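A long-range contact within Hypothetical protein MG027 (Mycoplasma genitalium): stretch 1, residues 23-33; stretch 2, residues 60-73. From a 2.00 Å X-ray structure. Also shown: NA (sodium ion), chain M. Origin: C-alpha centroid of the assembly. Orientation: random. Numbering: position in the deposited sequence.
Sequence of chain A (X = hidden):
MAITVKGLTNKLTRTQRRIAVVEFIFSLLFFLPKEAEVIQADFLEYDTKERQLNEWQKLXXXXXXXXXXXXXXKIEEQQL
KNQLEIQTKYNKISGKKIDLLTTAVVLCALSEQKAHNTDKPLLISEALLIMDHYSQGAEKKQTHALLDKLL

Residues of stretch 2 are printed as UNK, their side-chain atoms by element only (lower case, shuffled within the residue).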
ATOM      1  N   GLU A  23      -1.688   2.722   7.583  1.00 43.51           N
ATOM      2  CA  GLU A  23      -2.563   2.526   8.733  1.00 44.21           C
ATOM      3  C   GLU A  23      -4.003   2.841   8.343  1.00 43.84           C
ATOM      4  O   GLU A  23      -4.923   2.140   8.739  1.00 43.80           O
ATOM      5  CB  GLU A  23      -2.126   3.378   9.931  1.00 44.41           C
ATOM      6  CG  GLU A  23      -1.812   2.600  11.202  1.00 47.56           C
ATOM      7  CD  GLU A  23      -2.608   1.307  11.379  1.00 51.00           C
ATOM      8  OE1 GLU A  23      -3.585   1.316  12.175  1.00 52.31           O
ATOM      9  OE2 GLU A  23      -2.244   0.266  10.743  1.00 54.98           O
ATOM     10  N   PHE A  24      -4.172   3.882   7.534  1.00 43.71           N
ATOM     11  CA  PHE A  24      -5.492   4.272   7.039  1.00 43.59           C
ATOM     12  C   PHE A  24      -6.145   3.153   6.202  1.00 43.89           C
ATOM     13  O   PHE A  24      -7.271   2.725   6.471  1.00 43.83           O
ATOM     14  CB  PHE A  24      -5.351   5.545   6.209  1.00 43.43           C
ATOM     15  CG  PHE A  24      -6.614   5.985   5.566  1.00 43.07           C
ATOM     16  CD1 PHE A  24      -7.661   6.475   6.316  1.00 43.65           C
ATOM     17  CD2 PHE A  24      -6.747   5.926   4.182  1.00 44.06           C
ATOM     18  CE1 PHE A  24      -8.851   6.881   5.689  1.00 43.40           C
ATOM     19  CE2 PHE A  24      -7.894   6.330   3.558  1.00 43.68           C
ATOM     20  CZ  PHE A  24      -8.958   6.806   4.317  1.00 43.91           C
ATOM     21  N   ILE A  25      -5.411   2.691   5.190  1.00 44.03           N
ATOM     22  CA  ILE A  25      -5.869   1.650   4.286  1.00 44.14           C
ATOM     23  C   ILE A  25      -6.239   0.439   5.153  1.00 44.06           C
ATOM     24  O   ILE A  25      -7.336  -0.091   5.039  1.00 44.40           O
ATOM     25  CB  ILE A  25      -4.762   1.279   3.263  1.00 44.21           C
ATOM     26  CG1 ILE A  25      -4.509   2.419   2.271  1.00 44.56           C
ATOM     27  CG2 ILE A  25      -5.164   0.028   2.508  1.00 44.18           C
ATOM     28  CD1 ILE A  25      -3.262   2.241   1.422  1.00 45.60           C
ATOM     29  N   PHE A  26      -5.335   0.059   6.056  1.00 43.82           N
ATOM     30  CA  PHE A  26      -5.534  -1.063   6.973  1.00 43.84           C
ATOM     31  C   PHE A  26      -6.878  -1.021   7.685  1.00 43.95           C
ATOM     32  O   PHE A  26      -7.544  -2.052   7.800  1.00 43.34           O
ATOM     33  CB  PHE A  26      -4.441  -1.097   8.057  1.00 43.70           C
ATOM     34  CG  PHE A  26      -4.597  -2.224   9.036  1.00 43.72           C
ATOM     35  CD1 PHE A  26      -4.665  -3.531   8.588  1.00 43.94           C
ATOM     36  CD2 PHE A  26      -4.666  -1.982  10.407  1.00 44.06           C
ATOM     37  CE1 PHE A  26      -4.805  -4.590   9.481  1.00 44.71           C
ATOM     38  CE2 PHE A  26      -4.801  -3.029  11.312  1.00 44.85           C
ATOM     39  CZ  PHE A  26      -4.869  -4.343  10.848  1.00 44.95           C
ATOM     40  N   SER A  27      -7.240   0.165   8.186  1.00 44.04           N
ATOM     41  CA  SER A  27      -8.457   0.354   8.968  1.00 44.01           C
ATOM     42  C   SER A  27      -9.699   0.191   8.116  1.00 44.19           C
ATOM     43  O   SER A  27     -10.768  -0.118   8.643  1.00 44.44           O
ATOM     44  CB  SER A  27      -8.474   1.735   9.640  1.00 44.21           C
ATOM     45  OG  SER A  27      -8.596   2.793   8.682  1.00 44.24           O
ATOM     46  N   LEU A  28      -9.549   0.404   6.809  1.00 44.00           N
ATOM     47  CA  LEU A  28     -10.625   0.276   5.837  1.00 44.00           C
ATOM     48  C   LEU A  28     -10.823  -1.152   5.337  1.00 44.28           C
ATOM     49  O   LEU A  28     -11.939  -1.521   4.943  1.00 43.54           O
ATOM     50  CB  LEU A  28     -10.341   1.146   4.599  1.00 44.72           C
ATOM     51  CG  LEU A  28     -10.363   2.683   4.585  1.00 44.36           C
ATOM     52  CD1 LEU A  28      -9.843   3.154   3.258  1.00 44.77           C
ATOM     53  CD2 LEU A  28     -11.758   3.245   4.768  1.00 46.17           C
ATOM     54  N   LEU A  29      -9.766  -1.968   5.331  1.00 44.25           N
ATOM     55  CA  LEU A  29      -9.897  -3.303   4.737  1.00 44.28           C
ATOM     56  C   LEU A  29     -10.845  -4.232   5.486  1.00 44.09           C
ATOM     57  O   LEU A  29     -11.261  -5.237   4.939  1.00 44.47           O
ATOM     58  CB  LEU A  29      -8.533  -3.965   4.521  1.00 44.27           C
ATOM     59  CG  LEU A  29      -7.686  -3.237   3.475  1.00 44.96           C
ATOM     60  CD1 LEU A  29      -6.281  -3.835   3.448  1.00 45.00           C
ATOM     61  CD2 LEU A  29      -8.348  -3.285   2.078  1.00 45.95           C
ATOM     62  N   PHE A  30     -11.205  -3.880   6.715  1.00 44.12           N
ATOM     63  CA  PHE A  30     -12.134  -4.660   7.516  1.00 44.37           C
ATOM     64  C   PHE A  30     -13.595  -4.463   7.094  1.00 44.48           C
ATOM     65  O   PHE A  30     -14.453  -5.266   7.447  1.00 44.70           O
ATOM     66  CB  PHE A  30     -11.988  -4.269   8.993  1.00 44.47           C
ATOM     67  CG  PHE A  30     -10.633  -4.570   9.584  1.00 44.57           C
ATOM     68  CD1 PHE A  30     -10.372  -5.807  10.162  1.00 45.03           C
ATOM     69  CD2 PHE A  30      -9.622  -3.614   9.565  1.00 44.21           C
ATOM     70  CE1 PHE A  30      -9.130  -6.088  10.708  1.00 44.92           C
ATOM     71  CE2 PHE A  30      -8.382  -3.886  10.108  1.00 44.07           C
ATOM     72  CZ  PHE A  30      -8.134  -5.123  10.682  1.00 44.57           C
ATOM     73  N   PHE A  31     -13.868  -3.392   6.355  1.00 44.81           N
ATOM     74  CA  PHE A  31     -15.225  -2.934   6.053  1.00 45.14           C
ATOM     75  C   PHE A  31     -15.435  -2.526   4.587  1.00 45.72           C
ATOM     76  O   PHE A  31     -16.180  -1.567   4.289  1.00 46.17           O
ATOM     77  CB  PHE A  31     -15.533  -1.722   6.931  1.00 45.19           C
ATOM     78  CG  PHE A  31     -15.292  -1.962   8.394  1.00 45.21           C
ATOM     79  CD1 PHE A  31     -16.212  -2.656   9.153  1.00 44.85           C
ATOM     80  CD2 PHE A  31     -14.134  -1.508   9.009  1.00 45.65           C
ATOM     81  CE1 PHE A  31     -15.991  -2.890  10.508  1.00 45.15           C
ATOM     82  CE2 PHE A  31     -13.911  -1.749  10.359  1.00 45.07           C
ATOM     83  CZ  PHE A  31     -14.840  -2.436  11.104  1.00 44.43           C
ATOM     84  N   LEU A  32     -14.791  -3.212   3.656  1.00 45.89           N
ATOM     85  CA  LEU A  32     -14.904  -2.760   2.271  1.00 46.12           C
ATOM     86  C   LEU A  32     -16.188  -3.320   1.648  1.00 45.86           C
ATOM     87  O   LEU A  32     -16.777  -4.252   2.196  1.00 46.29           O
ATOM     88  CB  LEU A  32     -13.626  -3.103   1.492  1.00 46.12           C
ATOM     89  CG  LEU A  32     -12.533  -2.030   1.642  1.00 46.10           C
ATOM     90  CD1 LEU A  32     -12.026  -1.627   0.302  1.00 46.42           C
ATOM     91  CD2 LEU A  32     -12.988  -0.743   2.365  1.00 46.59           C
ATOM     92  N   PRO A  33     -16.675  -2.759   0.540  1.00 45.48           N
ATOM     93  CA  PRO A  33     -16.123  -1.632  -0.219  1.00 45.14           C
ATOM     94  C   PRO A  33     -16.817  -0.335   0.154  1.00 44.79           C
ATOM     95  O   PRO A  33     -17.943  -0.389   0.663  1.00 44.17           O
ATOM     96  CB  PRO A  33     -16.535  -1.988  -1.635  1.00 45.32           C
ATOM     97  CG  PRO A  33     -17.959  -2.562  -1.436  1.00 45.37           C
ATOM     98  CD  PRO A  33     -17.906  -3.276  -0.089  1.00 45.55           C
ATOM     99  N   UNK A  60      -2.055   9.691  -3.060  1.00 43.56           N
ATOM    100  CA  UNK A  60      -1.917   8.227  -2.928  1.00 43.56           C
ATOM    101  C   UNK A  60      -3.281   7.607  -2.592  1.00 43.70           C
ATOM    102  O   UNK A  60      -3.678   6.605  -3.173  1.00 44.20           O
ATOM    103  c   UNK A  60       0.537   8.298  -2.260  1.00 43.72           C
ATOM    104  c   UNK A  60      -0.856   7.850  -1.824  1.00 43.22           C
ATOM    105  c   UNK A  60      -0.839   6.316  -1.535  1.00 43.25           C
ATOM    106  c   UNK A  60       1.630   8.224  -1.177  1.00 43.58           C
ATOM    107  N   UNK A  61      -3.983   8.208  -1.641  1.00 43.86           N
ATOM    108  CA  UNK A  61      -5.271   7.704  -1.181  1.00 43.85           C
ATOM    109  C   UNK A  61      -6.341   7.820  -2.267  1.00 43.63           C
ATOM    110  O   UNK A  61      -7.276   7.030  -2.330  1.00 43.62           O
ATOM    111  c   UNK A  61      -4.790   8.041   1.233  1.00 43.71           C
ATOM    112  c   UNK A  61      -5.703   8.456   0.083  1.00 43.94           C
ATOM    113  c   UNK A  61      -7.206   8.222   0.405  1.00 44.56           C
ATOM    114  N   UNK A  62      -6.183   8.808  -3.123  1.00 43.72           N
ATOM    115  CA  UNK A  62      -7.064   9.015  -4.242  1.00 44.07           C
ATOM    116  C   UNK A  62      -6.857   7.890  -5.281  1.00 43.94           C
ATOM    117  O   UNK A  62      -7.827   7.335  -5.786  1.00 44.42           O
ATOM    118  n   UNK A  62      -8.575  12.333  -8.900  1.00 46.48           N
ATOM    119  c   UNK A  62      -6.840  10.423  -4.839  1.00 44.19           C
ATOM    120  c   UNK A  62      -7.771  12.196  -6.470  1.00 45.47           C
ATOM    121  c   UNK A  62      -7.515  10.693  -6.206  1.00 44.57           C
ATOM    122  c   UNK A  62      -8.937  12.433  -7.454  1.00 45.50           C
ATOM    123  N   UNK A  63      -5.611   7.566  -5.594  1.00 43.54           N
ATOM    124  CA  UNK A  63      -5.296   6.479  -6.514  1.00 43.04           C
ATOM    125  C   UNK A  63      -5.806   5.145  -5.945  1.00 42.94           C
ATOM    126  O   UNK A  63      -6.384   4.330  -6.677  1.00 42.52           O
ATOM    127  c   UNK A  63      -3.807   6.434  -6.761  1.00 43.36           C
ATOM    128  N   UNK A  64      -5.598   4.942  -4.643  1.00 42.83           N
ATOM    129  CA  UNK A  64      -6.091   3.763  -3.908  1.00 43.07           C
ATOM    130  C   UNK A  64      -7.626   3.626  -4.009  1.00 43.26           C
ATOM    131  O   UNK A  64      -8.148   2.544  -4.272  1.00 42.80           O
ATOM    132  c   UNK A  64      -6.885   0.809  -0.603  1.00 45.08           C
ATOM    133  c   UNK A  64      -6.472   2.974  -1.524  1.00 43.19           C
ATOM    134  c   UNK A  64      -7.531   3.452  -0.797  1.00 43.78           C
ATOM    135  c   UNK A  64      -7.950   1.320   0.122  1.00 44.80           C
ATOM    136  c   UNK A  64      -8.272   2.629   0.019  1.00 43.22           C
ATOM    137  c   UNK A  64      -5.701   3.878  -2.423  1.00 43.16           C
ATOM    138  c   UNK A  64      -6.151   1.634  -1.419  1.00 43.86           C
ATOM    139  N   UNK A  65      -8.328   4.741  -3.763  1.00 43.42           N
ATOM    140  CA  UNK A  65      -9.790   4.769  -3.734  1.00 43.32           C
ATOM    141  C   UNK A  65     -10.395   4.410  -5.086  1.00 43.34           C
ATOM    142  O   UNK A  65     -11.463   3.832  -5.148  1.00 43.20           O
ATOM    143  c   UNK A  65     -10.312   6.134  -3.285  1.00 43.12           C
ATOM    144  o   UNK A  65     -10.160   7.115  -4.304  1.00 44.23           O
ATOM    145  N   UNK A  66      -9.694   4.743  -6.153  1.00 43.36           N
ATOM    146  CA  UNK A  66     -10.200   4.580  -7.492  1.00 43.68           C
ATOM    147  C   UNK A  66      -9.771   3.261  -8.152  1.00 43.63           C
ATOM    148  O   UNK A  66     -10.341   2.860  -9.173  1.00 43.24           O
ATOM    149  c   UNK A  66      -9.774   5.790  -8.319  1.00 44.10           C
ATOM    150  c   UNK A  66      -9.937   8.347  -8.513  1.00 47.86           C
ATOM    151  o   UNK A  66      -8.938   8.229  -9.263  1.00 48.26           O
ATOM    152  c   UNK A  66     -10.436   7.089  -7.812  1.00 45.58           C
ATOM    153  o   UNK A  66     -10.549   9.449  -8.314  1.00 49.08           O
ATOM    154  N   UNK A  67      -8.824   2.553  -7.544  1.00 43.54           N
ATOM    155  CA  UNK A  67      -8.305   1.333  -8.145  1.00 43.76           C
ATOM    156  C   UNK A  67      -8.334   0.126  -7.230  1.00 43.94           C
ATOM    157  O   UNK A  67      -7.721  -0.880  -7.534  1.00 43.66           O
ATOM    158  o   UNK A  67      -7.100   2.408 -10.863  1.00 42.90           O
ATOM    159  c   UNK A  67      -6.878   1.592  -8.625  1.00 43.59           C
ATOM    160  n   UNK A  67      -6.486   3.896  -9.279  1.00 42.50           N
ATOM    161  c   UNK A  67      -6.821   2.669  -9.689  1.00 43.43           C
ATOM    162  N   UNK A  68      -9.050   0.204  -6.115  1.00 44.47           N
ATOM    163  CA  UNK A  68      -8.931  -0.853  -5.116  1.00 44.81           C
ATOM    164  C   UNK A  68      -9.367  -2.240  -5.655  1.00 44.55           C
ATOM    165  O   UNK A  68      -8.708  -3.249  -5.394  1.00 44.44           O
ATOM    166  c   UNK A  68      -9.634  -0.478  -3.768  1.00 45.17           C
ATOM    167  c   UNK A  68     -11.036   0.062  -4.007  1.00 44.88           C
ATOM    168  c   UNK A  68      -9.654  -1.721  -2.852  1.00 45.85           C
ATOM    169  c   UNK A  68      -9.449  -1.431  -1.401  1.00 46.40           C
ATOM    170  N   UNK A  69     -10.438  -2.285  -6.441  1.00 44.24           N
ATOM    171  CA  UNK A  69     -10.876  -3.550  -7.014  1.00 43.92           C
ATOM    172  C   UNK A  69      -9.776  -4.205  -7.863  1.00 43.72           C
ATOM    173  O   UNK A  69      -9.546  -5.402  -7.751  1.00 43.33           O
ATOM    174  c   UNK A  69     -12.923  -4.679  -8.029  1.00 43.77           C
ATOM    175  c   UNK A  69     -14.330  -7.070  -8.408  1.00 44.52           C
ATOM    176  c   UNK A  69     -12.555  -5.576  -9.036  1.00 44.14           C
ATOM    177  c   UNK A  69     -12.164  -3.388  -7.837  1.00 43.91           C
ATOM    178  c   UNK A  69     -13.249  -6.767  -9.225  1.00 44.18           C
ATOM    179  c   UNK A  69     -14.001  -5.000  -7.214  1.00 43.47           C
ATOM    180  c   UNK A  69     -14.705  -6.187  -7.399  1.00 43.76           C
ATOM    181  N   UNK A  70      -9.089  -3.431  -8.693  1.00 43.50           N
ATOM    182  CA  UNK A  70      -8.045  -3.986  -9.555  1.00 43.74           C
ATOM    183  C   UNK A  70      -6.800  -4.376  -8.785  1.00 43.71           C
ATOM    184  O   UNK A  70      -6.222  -5.424  -9.029  1.00 43.47           O
ATOM    185  o   UNK A  70      -8.752  -2.498 -11.290  1.00 44.69           O
ATOM    186  c   UNK A  70      -7.625  -2.977 -10.607  1.00 43.90           C
ATOM    187  N   UNK A  71      -6.358  -3.493  -7.896  1.00 43.70           N
ATOM    188  CA  UNK A  71      -5.197  -3.769  -7.052  1.00 43.79           C
ATOM    189  C   UNK A  71      -5.428  -5.062  -6.259  1.00 43.93           C
ATOM    190  O   UNK A  71      -4.584  -5.942  -6.240  1.00 44.04           O
ATOM    191  c   UNK A  71      -4.387  -1.324  -6.763  1.00 43.51           C
ATOM    192  c   UNK A  71      -4.930  -2.588  -6.093  1.00 44.02           C
ATOM    193  c   UNK A  71      -3.786   1.008  -6.622  1.00 43.91           C
ATOM    194  c   UNK A  71      -3.958  -1.318  -8.081  1.00 43.69           C
ATOM    195  c   UNK A  71      -3.365   1.004  -7.921  1.00 43.56           C
ATOM    196  c   UNK A  71      -3.444  -0.156  -8.657  1.00 43.89           C
ATOM    197  c   UNK A  71      -4.295  -0.150  -6.045  1.00 43.77           C
ATOM    198  N   UNK A  72      -6.589  -5.185  -5.631  1.00 44.21           N
ATOM    199  CA  UNK A  72      -6.907  -6.368  -4.837  1.00 44.53           C
ATOM    200  C   UNK A  72      -6.881  -7.624  -5.700  1.00 44.48           C
ATOM    201  O   UNK A  72      -6.421  -8.665  -5.258  1.00 44.81           O
ATOM    202  o   UNK A  72      -7.265  -6.454  -1.420  1.00 47.24           O
ATOM    203  c   UNK A  72      -8.279  -6.221  -4.179  1.00 44.75           C
ATOM    204  n   UNK A  72      -9.109  -5.312  -0.785  1.00 47.89           N
ATOM    205  c   UNK A  72      -8.198  -5.692  -1.688  1.00 46.82           C
ATOM    206  c   UNK A  72      -8.355  -5.134  -3.096  1.00 45.47           C
ATOM    207  N   UNK A  73      -7.376  -7.523  -6.929  1.00 44.38           N
ATOM    208  CA  UNK A  73      -7.313  -8.634  -7.872  1.00 44.31           C
ATOM    209  C   UNK A  73      -5.873  -8.987  -8.225  1.00 44.33           C
ATOM    210  O   UNK A  73      -5.474 -10.144  -8.083  1.00 44.61           O
ATOM    211  c   UNK A  73     -11.524 -10.190  -8.863  1.00 45.35           C
ATOM    212  c   UNK A  73      -8.092  -8.314  -9.142  1.00 44.33           C
ATOM    213  c   UNK A  73     -10.303  -9.357  -8.404  1.00 44.93           C
ATOM    214  c   UNK A  73      -9.206  -9.313  -9.467  1.00 44.63           C
ATOM    215  n   UNK A  73     -12.733  -9.997  -7.979  1.00 45.64           N
TER
HETATM  216 NA    NA M 163      -6.527   6.605 -10.376  1.00 62.18          NA

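Position 60 carries four carbons, forked at the first with one arm two carbons long, and this is Ile60. It lies at the margin of the contact: its CG2 comes no nearer to stretch 1 than 5.6 Å, from Ile25 CD1. A branched aliphatic group suits its buried site.

At position 61 one carbon carries two others, and one of these methyls meets the ring of Phe24. The fork is that of a valine, Val61, and the methyl is CG1, 3.7 Å from Phe24 CE2. The short side chain points toward stretch 1 where the two backbones come nearest, Ile25 CA and Val61 CA being 8.2 Å apart, and it fills that space without needing a long reach.

Position 62 has four carbons in a row ending in nitrogen, a lysine. Lys62 is exposed and out of reach of stretch 1, as befits a charged chain. Position 63 has a single carbon, so it is Ala63, a small residue in a buried place away from the contact.

Position 64 shows one carbon and then a six-carbon ring without oxygen, over one face of which Ile25 CG1 lies and against which Leu28 CD1 packs. This is Phe64, which has the most surface covered by the other stretch, 78 Å². Ile25 CG1 is 4.0 Å from the Phe64 ring centroid and 9° off the normal, a CH-pi contact; Ile25 CG2 is 3.6 Å from Phe64 CE1, and Leu28 CD1 is 3.6 Å from Phe64 CE2. A flat, wide ring can thus meet two aliphatic chains at once.

Position 65 has one carbon and one oxygen: Ser65. Its OG donates a hydrogen bond to Lys62 O at 2.8 Å, which lets a polar group be buried within the helix. Position 66, three carbons with two oxygens on the third, is Glu66; its OE2 forms a salt bridge with Lys62 NZ at 3.5 Å, one turn back on the exposed side.

Position 67 has two carbons, the second bearing one oxygen and one nitrogen: Asn67, whose polar amide suits a partly exposed site beside the sodium ion.

Position 68 has four carbons, forked at the first, its two-carbon arm touching Leu29 and Leu32. It is Ile68; that arm provides the reach, bringing CD1 within 3.1 Å of Leu32 CD1, a very tight approach, and 4.1 Å of Leu29 CD2.

Position 69, one carbon and a six-carbon ring, is Phe69, exposed and without contact here. Position 70, one carbon and one oxygen, is Ser70, small and polar in a partly exposed place. Position 71, another carbon with a six-carbon ring, is Phe71, apolar and so suited to burial.

Position 72 has three carbons, the third carrying oxygen and a nitrogen that approaches Leu29: Gln72. Its flexible chain places NE2 3.6 Å from Leu29 CD2 while remaining partly exposed. Position 73, four carbons ending in nitrogen, is Lys73, exposed and free of the contact.

The contact works by apolar packing, with no hydrogen bonds across it. Residues 61, 64, 68 and 72 recur at helical spacing, so one side of the helix meets stretch 1. The helices run at 27°, and 357 Å² is buried.

Stretch 2 60-73: IVKAFSENIFSFQK
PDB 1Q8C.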